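Local coordinates for protein myosin-I heavy chain (Dictyostelium discoideum, PDB 5EJR) that is an actin-based motor with ATPase activity acting in early phagocytosis and adhesion, and is represented here by its C-terminal MyTH4-FERM tail domain, at residues A[461-467]-A[501-505]; A[424-428]-A[489-493]; A[341-345]-A[380-386]; A[327-331]-A[409-413]; A[5-9]-A[143-147]. All coordinates share one frame. Numbering follows the deposited sequence.

From the N terminus, interaction 5 closes first, fastening helix 5-11 to helix 142-159 of the helical MyTH4 domain; all the others follow in the FERM domain. In its helical lobe, interaction 4 joins helix 317-332 to helix 402-416, and the shorter loop closed by interaction 3 falls wholly between those two segments. The two contacts touch through Trp331 CH2 and Ser344 OG, 3.7 Å apart. In the C-terminal PTB-like lobe interactions 2 and 1 cross: 424-428, 461-467, 489-493 and 501-505 alternate along the chain. Together they tie both beta sheets to each other and to helix 494-505. Interactions 3 and 5 are farthest apart, with centres about 77 Å from one another.

Interaction 1 of 5, residues A[461-467]-A[501-505]; sequences FQSISNV and YQFYS
Segment 461-467 opens with a type I beta turn from Phe461 to Ile464, closed by Ile464 N to Phe461 O at 3.1 Å, and then leads into strand 466-469. Segment 501-505 is helical, the last part of helix 494-505. The CA atoms of Phe461 and Ser505 lie 5.8 Å apart, those of Val467 and Tyr501 8.9 Å. Tyr501, with chi1 t, carries its ring across to the turn. The edge of the Phe461 ring meets its face in an offset edge-to-face pair, centroids 5.3 Å apart and planes at 79°. A helix closing one end of a beta sandwich in this way is characteristic of the PH/PTB-like third lobe of FERM domains. Val467 CG1 makes a CH-pi contact 3.8 Å from the Tyr501 ring centroid, and Ile464 CG2 comes within 3.3 Å of Tyr501 OH. Phe461, chi1 m, receives Ser505 CB over one face, 4.0 Å from its centroid, and its CZ reaches Tyr504 CB at 3.5 Å. Ser505 OG bonds back to Tyr501 O at 3.0 Å.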
# COMPACT_ATOMS: atom_id res chain seq x y z
N PHE A 461 -10.21 2.27 26.97
CA PHE A 461 -10.93 1.30 26.17
C PHE A 461 -12.21 0.81 26.87
O PHE A 461 -13.21 0.55 26.19
CB PHE A 461 -10.03 0.12 25.80
CG PHE A 461 -8.97 0.48 24.78
CD1 PHE A 461 -9.32 1.05 23.56
CD2 PHE A 461 -7.63 0.22 25.03
CE1 PHE A 461 -8.34 1.36 22.60
CE2 PHE A 461 -6.66 0.51 24.08
CZ PHE A 461 -7.01 1.08 22.87
N GLN A 462 -12.18 0.72 28.22
CA GLN A 462 -13.31 0.29 29.07
C GLN A 462 -14.52 1.20 28.86
O GLN A 462 -15.65 0.73 28.81
CB GLN A 462 -12.91 0.31 30.57
CG GLN A 462 -11.81 -0.69 30.97
CD GLN A 462 -10.47 -0.45 30.27
OE1 GLN A 462 -9.91 0.66 30.30
NE2 GLN A 462 -9.98 -1.46 29.56
N SER A 463 -14.25 2.51 28.72
CA SER A 463 -15.23 3.56 28.54
C SER A 463 -15.77 3.71 27.09
O SER A 463 -16.61 4.58 26.86
CB SER A 463 -14.65 4.89 29.02
OG SER A 463 -13.83 5.47 28.02
N ILE A 464 -15.31 2.87 26.15
CA ILE A 464 -15.75 2.91 24.75
C ILE A 464 -16.46 1.60 24.46
O ILE A 464 -15.83 0.54 24.50
CB ILE A 464 -14.59 3.19 23.73
CG1 ILE A 464 -13.91 4.54 24.01
CG2 ILE A 464 -15.11 3.11 22.29
CD1 ILE A 464 -12.38 4.63 23.58
N SER A 465 -17.78 1.68 24.20
CA SER A 465 -18.66 0.53 23.91
C SER A 465 -18.48 0.03 22.49
O SER A 465 -18.58 -1.17 22.25
CB SER A 465 -20.12 0.90 24.14
OG SER A 465 -20.45 2.16 23.58
N ASN A 466 -18.25 0.95 21.53
CA ASN A 466 -18.07 0.56 20.13
C ASN A 466 -17.44 1.68 19.31
O ASN A 466 -17.37 2.82 19.74
CB ASN A 466 -19.43 0.14 19.50
CG ASN A 466 -19.33 -1.17 18.77
OD1 ASN A 466 -18.50 -1.35 17.87
ND2 ASN A 466 -20.17 -2.12 19.15
N VAL A 467 -16.98 1.34 18.11
CA VAL A 467 -16.41 2.31 17.19
C VAL A 467 -17.12 2.19 15.85
O VAL A 467 -17.69 1.13 15.54
CB VAL A 467 -14.87 2.22 17.05
CG1 VAL A 467 -14.18 2.57 18.36
CG2 VAL A 467 -14.43 0.85 16.52
N TYR A 501 -6.72 0.20 16.63
CA TYR A 501 -7.74 0.16 17.68
C TYR A 501 -8.13 -1.32 18.03
O TYR A 501 -8.13 -1.68 19.19
CB TYR A 501 -9.00 0.99 17.29
CG TYR A 501 -10.06 0.96 18.38
CD1 TYR A 501 -10.97 -0.08 18.46
CD2 TYR A 501 -10.10 1.94 19.36
CE1 TYR A 501 -11.89 -0.16 19.51
CE2 TYR A 501 -11.03 1.89 20.40
CZ TYR A 501 -11.91 0.83 20.47
OH TYR A 501 -12.85 0.78 21.47
N GLN A 502 -8.45 -2.16 17.04
CA GLN A 502 -8.82 -3.57 17.33
C GLN A 502 -7.73 -4.29 18.14
O GLN A 502 -8.05 -4.94 19.15
CB GLN A 502 -9.14 -4.34 16.03
CG GLN A 502 -9.37 -5.87 16.21
CD GLN A 502 -10.50 -6.27 17.14
OE1 GLN A 502 -10.47 -7.34 17.76
NE2 GLN A 502 -11.56 -5.46 17.23
N PHE A 503 -6.47 -4.13 17.75
CA PHE A 503 -5.36 -4.82 18.43
C PHE A 503 -5.28 -4.47 19.89
O PHE A 503 -5.25 -5.38 20.73
CB PHE A 503 -4.00 -4.60 17.74
CG PHE A 503 -2.88 -5.41 18.36
CD1 PHE A 503 -2.18 -4.94 19.47
CD2 PHE A 503 -2.53 -6.65 17.84
CE1 PHE A 503 -1.16 -5.70 20.05
CE2 PHE A 503 -1.51 -7.41 18.43
CZ PHE A 503 -0.83 -6.93 19.52
N TYR A 504 -5.25 -3.18 20.21
CA TYR A 504 -5.11 -2.74 21.59
C TYR A 504 -6.35 -2.96 22.46
O TYR A 504 -6.22 -3.38 23.62
CB TYR A 504 -4.69 -1.27 21.63
CG TYR A 504 -3.21 -0.99 21.44
CD1 TYR A 504 -2.26 -1.60 22.26
CD2 TYR A 504 -2.77 -0.02 20.55
CE1 TYR A 504 -0.90 -1.28 22.15
CE2 TYR A 504 -1.43 0.34 20.46
CZ TYR A 504 -0.50 -0.28 21.27
OH TYR A 504 0.82 0.09 21.17
N SER A 505 -7.55 -2.65 21.92
CA SER A 505 -8.78 -2.79 22.68
C SER A 505 -9.10 -4.25 22.98
O SER A 505 -9.72 -4.52 24.00
CB SER A 505 -9.95 -2.13 21.96
OG SER A 505 -10.34 -2.88 20.83

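Interaction 2 of 5, residues A[424-428]-A[489-493]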
# COMPACT_ATOMS: atom_id res chain seq x y z
N LEU A 424 0.21 7.26 16.20
CA LEU A 424 -0.35 8.59 15.91
C LEU A 424 -0.96 8.72 14.53
O LEU A 424 -0.42 8.21 13.57
CB LEU A 424 0.69 9.71 16.15
CG LEU A 424 1.47 9.69 17.46
CD1 LEU A 424 2.64 10.69 17.42
CD2 LEU A 424 0.60 10.00 18.62
N PHE A 425 -2.11 9.39 14.45
CA PHE A 425 -2.79 9.62 13.18
C PHE A 425 -3.12 11.11 13.10
O PHE A 425 -3.64 11.66 14.07
CB PHE A 425 -4.11 8.81 13.10
CG PHE A 425 -3.94 7.31 13.13
CD1 PHE A 425 -3.65 6.60 11.97
CD2 PHE A 425 -4.03 6.61 14.33
CE1 PHE A 425 -3.46 5.21 12.00
CE2 PHE A 425 -3.86 5.22 14.36
CZ PHE A 425 -3.56 4.53 13.20
N ASN A 426 -2.86 11.77 11.97
CA ASN A 426 -3.24 13.19 11.81
C ASN A 426 -4.74 13.31 11.66
O ASN A 426 -5.32 12.65 10.81
CB ASN A 426 -2.54 13.83 10.60
CG ASN A 426 -1.03 13.82 10.66
OD1 ASN A 426 -0.35 13.49 9.69
ND2 ASN A 426 -0.47 14.15 11.81
N ILE A 427 -5.38 14.11 12.53
CA ILE A 427 -6.83 14.33 12.46
C ILE A 427 -7.15 15.81 12.33
O ILE A 427 -6.38 16.66 12.79
CB ILE A 427 -7.65 13.67 13.61
CG1 ILE A 427 -7.22 14.20 15.00
CG2 ILE A 427 -7.64 12.15 13.53
CD1 ILE A 427 -8.26 14.94 15.67
N GLN A 428 -8.33 16.11 11.76
CA GLN A 428 -8.86 17.47 11.61
C GLN A 428 -10.05 17.62 12.56
O GLN A 428 -10.91 16.74 12.62
CB GLN A 428 -9.26 17.76 10.15
CG GLN A 428 -8.09 17.73 9.17
CD GLN A 428 -7.45 19.08 8.97
OE1 GLN A 428 -8.12 20.13 8.89
NE2 GLN A 428 -6.14 19.09 8.80
N PHE A 489 -13.90 12.10 14.72
CA PHE A 489 -12.63 12.70 14.28
C PHE A 489 -12.49 12.58 12.78
O PHE A 489 -12.76 11.52 12.22
CB PHE A 489 -11.44 12.01 14.98
CG PHE A 489 -11.68 11.60 16.42
CD1 PHE A 489 -11.43 12.49 17.46
CD2 PHE A 489 -12.16 10.33 16.74
CE1 PHE A 489 -11.64 12.11 18.79
CE2 PHE A 489 -12.37 9.96 18.07
CZ PHE A 489 -12.10 10.84 19.08
N THR A 490 -12.10 13.67 12.13
CA THR A 490 -11.96 13.71 10.67
C THR A 490 -10.64 13.14 10.26
O THR A 490 -9.60 13.65 10.68
CB THR A 490 -12.26 15.13 10.14
OG1 THR A 490 -13.60 15.48 10.50
CG2 THR A 490 -12.05 15.28 8.64
N THR A 491 -10.68 12.06 9.44
CA THR A 491 -9.53 11.31 8.95
C THR A 491 -9.98 10.30 7.91
O THR A 491 -11.03 9.67 8.09
CB THR A 491 -8.80 10.53 10.12
OG1 THR A 491 -7.91 9.57 9.57
CG2 THR A 491 -9.76 9.80 11.07
N ASP A 492 -9.14 10.07 6.88
CA ASP A 492 -9.43 9.05 5.87
C ASP A 492 -8.72 7.72 6.18
O ASP A 492 -8.74 6.81 5.36
CB ASP A 492 -9.01 9.55 4.47
CG ASP A 492 -7.51 9.83 4.32
OD1 ASP A 492 -6.80 9.87 5.36
OD2 ASP A 492 -7.06 10.03 3.17
N GLU A 493 -8.06 7.62 7.35
CA GLU A 493 -7.31 6.40 7.66
C GLU A 493 -8.13 5.35 8.43
O GLU A 493 -7.58 4.64 9.28
CB GLU A 493 -6.00 6.74 8.38
CG GLU A 493 -4.98 7.45 7.50
CD GLU A 493 -3.73 7.82 8.29
OE1 GLU A 493 -3.59 9.01 8.62
OE2 GLU A 493 -2.94 6.92 8.64
O HOH W 1 -1.62 10.30 10.02
O HOH W 2 -5.55 10.69 9.07
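Phe489, in the last part of strand 486-490, sets its CB 4.1 Å from Ile427 CG2, an apolar contact continued by the shared neighbour Ile447 of strand 444-448. At Thr490 the backbones pair in a single antiparallel bridge, a hydrogen-bonded pair with Gln428: Gln428 N donates to Thr490 O at 3.0 Å, while the return bond from Thr490 N to Gln428 O is weak at 3.3 Å. The same Thr490 O receives a CA-H...O contact from Ile427 CA, 3.4 Å away. The bridge joins strand 423-428 of the four-stranded sheet to strand 486-490 of the three-stranded one, in the PTB-like lobe of the FERM domain. Past it water takes over the bridging. Thr491 OG1 accepts from Glu493 N at 3.0 Å, forming an ST turn, and also donates to a water that in turn donates to Asn426 O (2.6 Å) and Glu493 OE1 (2.6 Å). Glu493, at the N-cap position of helix 494-505, accepts at OE1 from a second water, 2.7 Å away, which itself accepts from Asn426 N, also at 2.7 Å. Its OE2 lies 3.4 Å from Phe425 CD1, at the edge of a ring that packs on Ile497 and Val500 of that helix.

Interaction 3 of 5, residues A[341-345]-A[380-386]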
# COMPACT_ATOMS: atom_id res chain seq x y z
N GLU A 341 16.75 19.51 30.85
CA GLU A 341 18.19 19.41 30.54
C GLU A 341 18.93 18.34 31.37
O GLU A 341 19.79 17.65 30.83
CB GLU A 341 18.87 20.77 30.65
CG GLU A 341 18.39 21.71 29.54
CD GLU A 341 18.63 23.20 29.73
OE1 GLU A 341 19.10 23.60 30.82
OE2 GLU A 341 18.35 23.97 28.78
N LYS A 342 18.59 18.19 32.65
CA LYS A 342 19.18 17.15 33.52
C LYS A 342 18.80 15.75 32.99
O LYS A 342 19.69 14.94 32.80
CB LYS A 342 18.74 17.31 34.99
CG LYS A 342 19.54 16.39 35.92
CD LYS A 342 19.10 16.46 37.37
CE LYS A 342 19.94 15.57 38.26
NZ LYS A 342 19.52 14.14 38.21
N ASP A 343 17.52 15.51 32.68
CA ASP A 343 17.06 14.24 32.11
C ASP A 343 17.74 13.95 30.79
O ASP A 343 18.09 12.80 30.53
CB ASP A 343 15.53 14.25 31.90
CG ASP A 343 14.70 14.38 33.17
OD1 ASP A 343 15.23 14.05 34.26
OD2 ASP A 343 13.52 14.80 33.07
N SER A 344 17.93 15.00 29.94
CA SER A 344 18.57 14.79 28.64
C SER A 344 20.03 14.43 28.79
O SER A 344 20.55 13.64 28.00
CB SER A 344 18.44 16.04 27.76
OG SER A 344 17.10 16.28 27.38
N SER A 345 20.70 15.05 29.76
CA SER A 345 22.12 14.81 30.09
C SER A 345 22.28 13.38 30.61
O SER A 345 23.28 12.74 30.34
CB SER A 345 22.57 15.80 31.16
OG SER A 345 22.75 17.07 30.55
N SER A 380 18.73 24.32 23.23
CA SER A 380 18.43 25.05 24.46
C SER A 380 19.67 25.57 25.22
O SER A 380 19.52 26.45 26.04
CB SER A 380 17.51 24.23 25.37
OG SER A 380 18.22 23.31 26.18
N GLN A 381 20.87 25.01 24.98
CA GLN A 381 22.11 25.44 25.67
C GLN A 381 23.28 25.36 24.72
O GLN A 381 23.28 24.53 23.81
CB GLN A 381 22.45 24.51 26.87
CG GLN A 381 21.51 24.54 28.09
CD GLN A 381 21.34 25.88 28.78
OE1 GLN A 381 22.31 26.62 28.98
NE2 GLN A 381 20.11 26.25 29.13
N ASN A 382 24.35 26.14 25.01
CA ASN A 382 25.61 26.04 24.26
C ASN A 382 26.16 24.60 24.45
O ASN A 382 26.09 24.07 25.55
CB ASN A 382 26.63 27.08 24.79
CG ASN A 382 27.81 27.24 23.90
OD1 ASN A 382 28.55 26.29 23.66
ND2 ASN A 382 27.97 28.43 23.33
N ILE A 383 26.65 23.96 23.39
CA ILE A 383 27.19 22.59 23.42
C ILE A 383 28.29 22.42 24.52
O ILE A 383 28.37 21.35 25.14
CB ILE A 383 27.66 22.15 22.00
CG1 ILE A 383 28.01 20.64 21.98
CG2 ILE A 383 28.83 23.04 21.46
CD1 ILE A 383 27.94 19.94 20.62
N LYS A 384 29.05 23.51 24.83
CA LYS A 384 30.05 23.50 25.89
C LYS A 384 29.39 23.31 27.24
O LYS A 384 29.96 22.65 28.11
CB LYS A 384 30.84 24.82 25.89
CG LYS A 384 31.93 24.89 24.83
CD LYS A 384 32.51 26.32 24.85
CE LYS A 384 33.60 26.55 23.84
NZ LYS A 384 34.13 27.94 23.92
N VAL A 385 28.17 23.83 27.43
CA VAL A 385 27.40 23.65 28.67
C VAL A 385 26.88 22.18 28.72
O VAL A 385 26.91 21.54 29.76
CB VAL A 385 26.27 24.70 28.85
CG1 VAL A 385 25.45 24.42 30.12
CG2 VAL A 385 26.83 26.13 28.87
N TRP A 386 26.46 21.65 27.57
CA TRP A 386 26.02 20.26 27.49
C TRP A 386 27.16 19.31 27.84
O TRP A 386 26.96 18.39 28.61
CB TRP A 386 25.49 19.96 26.09
CG TRP A 386 24.10 20.45 25.90
CD1 TRP A 386 23.69 21.46 25.07
CD2 TRP A 386 22.91 19.91 26.50
NE1 TRP A 386 22.33 21.55 25.08
CE2 TRP A 386 21.82 20.63 25.97
CE3 TRP A 386 22.66 18.86 27.39
CZ2 TRP A 386 20.50 20.38 26.35
CZ3 TRP A 386 21.34 18.58 27.75
CH2 TRP A 386 20.28 19.33 27.23
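One carboxylate oxygen, Glu341 OE2, accepts two hydrogen bonds across this contact: from Ser380 OG at 2.7 Å and from Gln381 NE2 at 2.9 Å. Gln381 is modelled in two conformers, and this bond belongs to the one given here. Both donors lie in the turn just ahead of helix 383-394, whose N-cap is Asn382, its OD1 accepting from Lys384 N at 3.1 Å. Beneath these bonds the indole of Trp386 slides against helix 341-355. Its CZ3 lies 3.6 Å from Glu341 O and 3.5 Å from Ser345 OG, which meets the ring at its edge, and CH2 is 3.8 Å from both Glu341 CG and Ser344 CB. Ser345 OG turns back to Glu341 O at 3.0 Å, so its hydroxyl is already engaged where it meets the ring edge. In the helical second lobe of the FERM domain, Trp386 bonds through NE1 to Leu378 O and packs on Ile377, joining short helix 375-378 to helices 341-355 and 383-394.

Interaction 4 of 5, residues A[327-331]-A[409-413]; sequences IRDEW and FINLI. With EDO (1,2-ethanediol), chain H.
Both segments are regular alpha helix, parts of helices 317-332 and 402-416, and their local axes cross at 50° with a closest approach of 11.2 Å. Matching CA atoms are Ile327 with Ile410 (7.3 Å), Arg328 with Phe409 (8.4 Å) and Trp331 with Ile413 (8.1 Å). Ile327 (chi1 m, chi2 t) points at the partner helix: its CG2 sits 3.8 Å from Phe409 CE2 and 3.9 Å from Ile413 CG2, and its CD1 3.8 Å from Ile410 CG1. Arg328 brings its backbone N to 3.7 Å from Phe409 CE2, at the edge of the ring, while its guanidinium leads away to Gln371 O. Glu330 faces off the interface; its OE1 and OE2 each lie 2.7 Å from O2 of a 1,2-ethanediol, probably from the crystallisation liquor, and the carboxylate also pairs with Arg295. Trp331, one turn beyond Ile327, has chi1 t, as does Phe409, and the edge of the Phe409 ring points at the face of the indole, with the centroid of its five-membered ring 5.8 Å from that of Phe409 and planes at 78°. Trp331 CE3 is 3.4 Å from Ile413 CD1. This is core packing of the all-helical second FERM lobe, to which Ile347 of helix 341-355 adds. With no hydrogen bond between the segments, the helices are held here by aromatic and aliphatic packing.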
# COMPACT_ATOMS: atom_id res chain seq x y z
N ILE A 327 13.57 3.38 19.23
CA ILE A 327 13.37 4.44 20.24
C ILE A 327 14.55 5.42 20.20
O ILE A 327 14.35 6.62 20.35
CB ILE A 327 13.18 3.80 21.64
CG1 ILE A 327 11.90 2.90 21.64
CG2 ILE A 327 13.09 4.89 22.74
CD1 ILE A 327 11.94 1.81 22.72
N ARG A 328 15.77 4.90 20.00
CA ARG A 328 16.99 5.71 19.91
C ARG A 328 16.88 6.65 18.71
O ARG A 328 17.21 7.83 18.83
CB ARG A 328 18.26 4.86 19.78
CG ARG A 328 19.53 5.67 20.17
CD ARG A 328 20.78 5.00 19.62
NE ARG A 328 22.02 5.61 20.11
CZ ARG A 328 22.64 6.64 19.52
NH1 ARG A 328 22.12 7.21 18.44
NH2 ARG A 328 23.78 7.11 20.02
N ASP A 329 16.39 6.14 17.56
CA ASP A 329 16.21 6.93 16.33
C ASP A 329 15.20 8.05 16.52
O ASP A 329 15.44 9.19 16.08
CB ASP A 329 15.84 6.02 15.16
CG ASP A 329 15.59 6.78 13.88
OD1 ASP A 329 16.57 7.15 13.21
OD2 ASP A 329 14.40 7.05 13.58
N GLU A 330 14.07 7.74 17.22
CA GLU A 330 13.03 8.74 17.51
C GLU A 330 13.59 9.81 18.44
O GLU A 330 13.28 11.01 18.27
CB GLU A 330 11.82 8.05 18.17
CG GLU A 330 11.05 7.21 17.17
CD GLU A 330 10.07 6.23 17.80
OE1 GLU A 330 9.13 5.81 17.10
OE2 GLU A 330 10.26 5.86 18.98
N TRP A 331 14.40 9.38 19.44
CA TRP A 331 15.08 10.31 20.35
C TRP A 331 16.01 11.21 19.50
O TRP A 331 16.00 12.43 19.69
CB TRP A 331 15.93 9.55 21.36
CG TRP A 331 16.94 10.39 22.11
CD1 TRP A 331 18.29 10.39 21.95
CD2 TRP A 331 16.64 11.38 23.10
NE1 TRP A 331 18.87 11.32 22.79
CE2 TRP A 331 17.87 11.96 23.49
CE3 TRP A 331 15.45 11.87 23.67
CZ2 TRP A 331 17.95 12.95 24.49
CZ3 TRP A 331 15.53 12.85 24.66
CH2 TRP A 331 16.77 13.41 25.02
N PHE A 409 17.87 3.26 29.21
CA PHE A 409 17.54 4.30 28.22
C PHE A 409 16.03 4.26 27.92
O PHE A 409 15.36 5.28 28.02
CB PHE A 409 18.36 4.08 26.94
CG PHE A 409 17.87 4.88 25.74
CD1 PHE A 409 17.92 6.27 25.74
CD2 PHE A 409 17.29 4.23 24.65
CE1 PHE A 409 17.45 7.00 24.64
CE2 PHE A 409 16.82 4.97 23.56
CZ PHE A 409 16.88 6.34 23.57
N ILE A 410 15.48 3.06 27.61
CA ILE A 410 14.05 2.94 27.34
C ILE A 410 13.22 3.36 28.55
O ILE A 410 12.25 4.07 28.38
CB ILE A 410 13.66 1.53 26.81
CG1 ILE A 410 14.42 1.23 25.49
CG2 ILE A 410 12.14 1.45 26.64
CD1 ILE A 410 14.62 -0.25 25.12
N ASN A 411 13.63 2.97 29.76
CA ASN A 411 12.91 3.35 30.98
C ASN A 411 12.83 4.87 31.13
O ASN A 411 11.79 5.42 31.46
CB ASN A 411 13.58 2.72 32.22
CG ASN A 411 12.86 3.09 33.51
OD1 ASN A 411 11.66 2.84 33.71
ND2 ASN A 411 13.56 3.77 34.36
N LEU A 412 13.95 5.55 30.89
CA LEU A 412 13.99 7.01 31.01
C LEU A 412 13.12 7.71 29.99
O LEU A 412 12.33 8.55 30.36
CB LEU A 412 15.43 7.49 30.97
CG LEU A 412 16.06 7.34 32.33
CD1 LEU A 412 17.53 7.17 32.22
CD2 LEU A 412 15.68 8.51 33.24
N ILE A 413 13.25 7.36 28.71
CA ILE A 413 12.40 7.90 27.64
C ILE A 413 10.92 7.62 27.95
O ILE A 413 10.09 8.53 27.93
CB ILE A 413 12.78 7.27 26.28
CG1 ILE A 413 14.16 7.77 25.80
CG2 ILE A 413 11.68 7.54 25.20
CD1 ILE A 413 14.28 9.28 25.48
C1 EDO H . 7.68 4.46 21.15
O1 EDO H . 6.60 5.19 20.61
C2 EDO H . 8.40 3.47 20.18
O2 EDO H . 8.42 3.84 18.81

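Interaction 5 of 5, residues A[5-9]-A[143-147]; sequences QLAQW and SLLQP
Trp9 lays its indole over Leu144: CD1 of that leucine stands 3.4 Å from the centroid of the six-membered ring and 2° off its normal, a CH-pi contact nearly straight above the face. Chi1 is t for both residues. Segments 5-9 and 143-147 are helical and run roughly antiparallel, their local axes 153° apart in direction and 9.0 Å at closest approach. The CA atoms of Leu6 and Pro147 come to 4.7 Å, those of Trp9 and Leu144 to 7.1 Å. The close approach falls at Pro147, where helix 142-159 is kinked; its ring CB is 3.5 Å from Gln5 O, 3.8 Å from Leu6 N and 4.3 Å from Trp9 CB. Leu6 CD1 adds an apolar contact to Leu144 CD1 at 3.8 Å. Near the start of helix 5-11, a water accepts from Leu6 N at 2.9 Å and donates to Pro147 O at 3.0 Å, joining the two backbones. A cation-pi contact from Arg13 supplements the packing of Trp9. The N-terminal helix thus lies against helix 142-159 of the MyTH4 helical bundle, and helix 104-113 packs against both, with Cys109 touching Trp9, Tyr112 touching Leu6 and Asp105 touching both Trp9 and Leu144.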
# COMPACT_ATOMS: atom_id res chain seq x y z
N GLN A 5 -18.73 -19.22 -29.80
CA GLN A 5 -19.54 -18.90 -28.62
C GLN A 5 -19.54 -17.38 -28.37
O GLN A 5 -20.59 -16.83 -28.04
CB GLN A 5 -19.07 -19.67 -27.38
CG GLN A 5 -19.34 -21.16 -27.45
CD GLN A 5 -20.68 -21.55 -26.88
OE1 GLN A 5 -21.74 -21.29 -27.47
NE2 GLN A 5 -20.66 -22.22 -25.74
N LEU A 6 -18.38 -16.71 -28.60
CA LEU A 6 -18.26 -15.26 -28.44
C LEU A 6 -19.12 -14.51 -29.47
O LEU A 6 -19.82 -13.57 -29.09
CB LEU A 6 -16.78 -14.78 -28.49
CG LEU A 6 -16.53 -13.26 -28.49
CD1 LEU A 6 -16.88 -12.61 -27.15
CD2 LEU A 6 -15.10 -12.93 -28.85
N ALA A 7 -19.08 -14.93 -30.75
CA ALA A 7 -19.86 -14.34 -31.85
C ALA A 7 -21.35 -14.50 -31.59
O ALA A 7 -22.10 -13.56 -31.83
CB ALA A 7 -19.48 -14.98 -33.18
N GLN A 8 -21.78 -15.67 -31.06
CA GLN A 8 -23.17 -15.97 -30.71
C GLN A 8 -23.66 -15.03 -29.60
O GLN A 8 -24.81 -14.57 -29.66
CB GLN A 8 -23.34 -17.42 -30.27
CG GLN A 8 -23.35 -18.43 -31.42
CD GLN A 8 -23.36 -19.86 -30.95
OE1 GLN A 8 -23.93 -20.21 -29.91
NE2 GLN A 8 -22.74 -20.74 -31.73
N TRP A 9 -22.78 -14.74 -28.61
CA TRP A 9 -23.05 -13.82 -27.50
C TRP A 9 -23.16 -12.39 -28.05
O TRP A 9 -24.06 -11.65 -27.66
CB TRP A 9 -21.93 -13.94 -26.43
CG TRP A 9 -22.02 -12.93 -25.31
CD1 TRP A 9 -22.62 -13.09 -24.10
CD2 TRP A 9 -21.45 -11.61 -25.31
NE1 TRP A 9 -22.47 -11.95 -23.34
CE2 TRP A 9 -21.74 -11.04 -24.05
CE3 TRP A 9 -20.69 -10.87 -26.23
CZ2 TRP A 9 -21.31 -9.75 -23.70
CZ3 TRP A 9 -20.30 -9.59 -25.90
CH2 TRP A 9 -20.61 -9.04 -24.65
N SER A 143 -22.74 -13.96 -18.35
CA SER A 143 -23.12 -14.22 -19.73
C SER A 143 -21.90 -14.27 -20.63
O SER A 143 -21.82 -15.17 -21.47
CB SER A 143 -24.07 -13.13 -20.23
OG SER A 143 -24.38 -13.30 -21.60
N LEU A 144 -20.95 -13.32 -20.48
CA LEU A 144 -19.73 -13.23 -21.28
C LEU A 144 -18.63 -14.22 -20.85
O LEU A 144 -17.89 -14.67 -21.72
CB LEU A 144 -19.18 -11.79 -21.34
CG LEU A 144 -17.91 -11.52 -22.17
CD1 LEU A 144 -18.15 -11.69 -23.66
CD2 LEU A 144 -17.36 -10.14 -21.91
N LEU A 145 -18.53 -14.54 -19.55
CA LEU A 145 -17.48 -15.40 -18.97
C LEU A 145 -17.11 -16.65 -19.80
O LEU A 145 -15.99 -16.70 -20.30
CB LEU A 145 -17.79 -15.80 -17.51
CG LEU A 145 -16.68 -16.52 -16.74
CD1 LEU A 145 -15.46 -15.61 -16.50
CD2 LEU A 145 -17.20 -17.09 -15.44
N GLN A 146 -18.02 -17.64 -19.95
CA GLN A 146 -17.74 -18.86 -20.71
C GLN A 146 -17.42 -18.59 -22.20
O GLN A 146 -16.34 -18.99 -22.62
CB GLN A 146 -18.84 -19.93 -20.54
CG GLN A 146 -18.29 -21.35 -20.46
CD GLN A 146 -17.50 -21.61 -19.19
OE1 GLN A 146 -18.05 -21.64 -18.08
NE2 GLN A 146 -16.20 -21.82 -19.34
N PRO A 147 -18.28 -17.88 -23.00
CA PRO A 147 -17.91 -17.60 -24.41
C PRO A 147 -16.54 -16.93 -24.59
O PRO A 147 -15.80 -17.33 -25.50
CB PRO A 147 -19.05 -16.71 -24.90
CG PRO A 147 -20.21 -17.05 -24.05
CD PRO A 147 -19.62 -17.32 -22.69
O HOH W 3 -16.06 -18.45 -28.29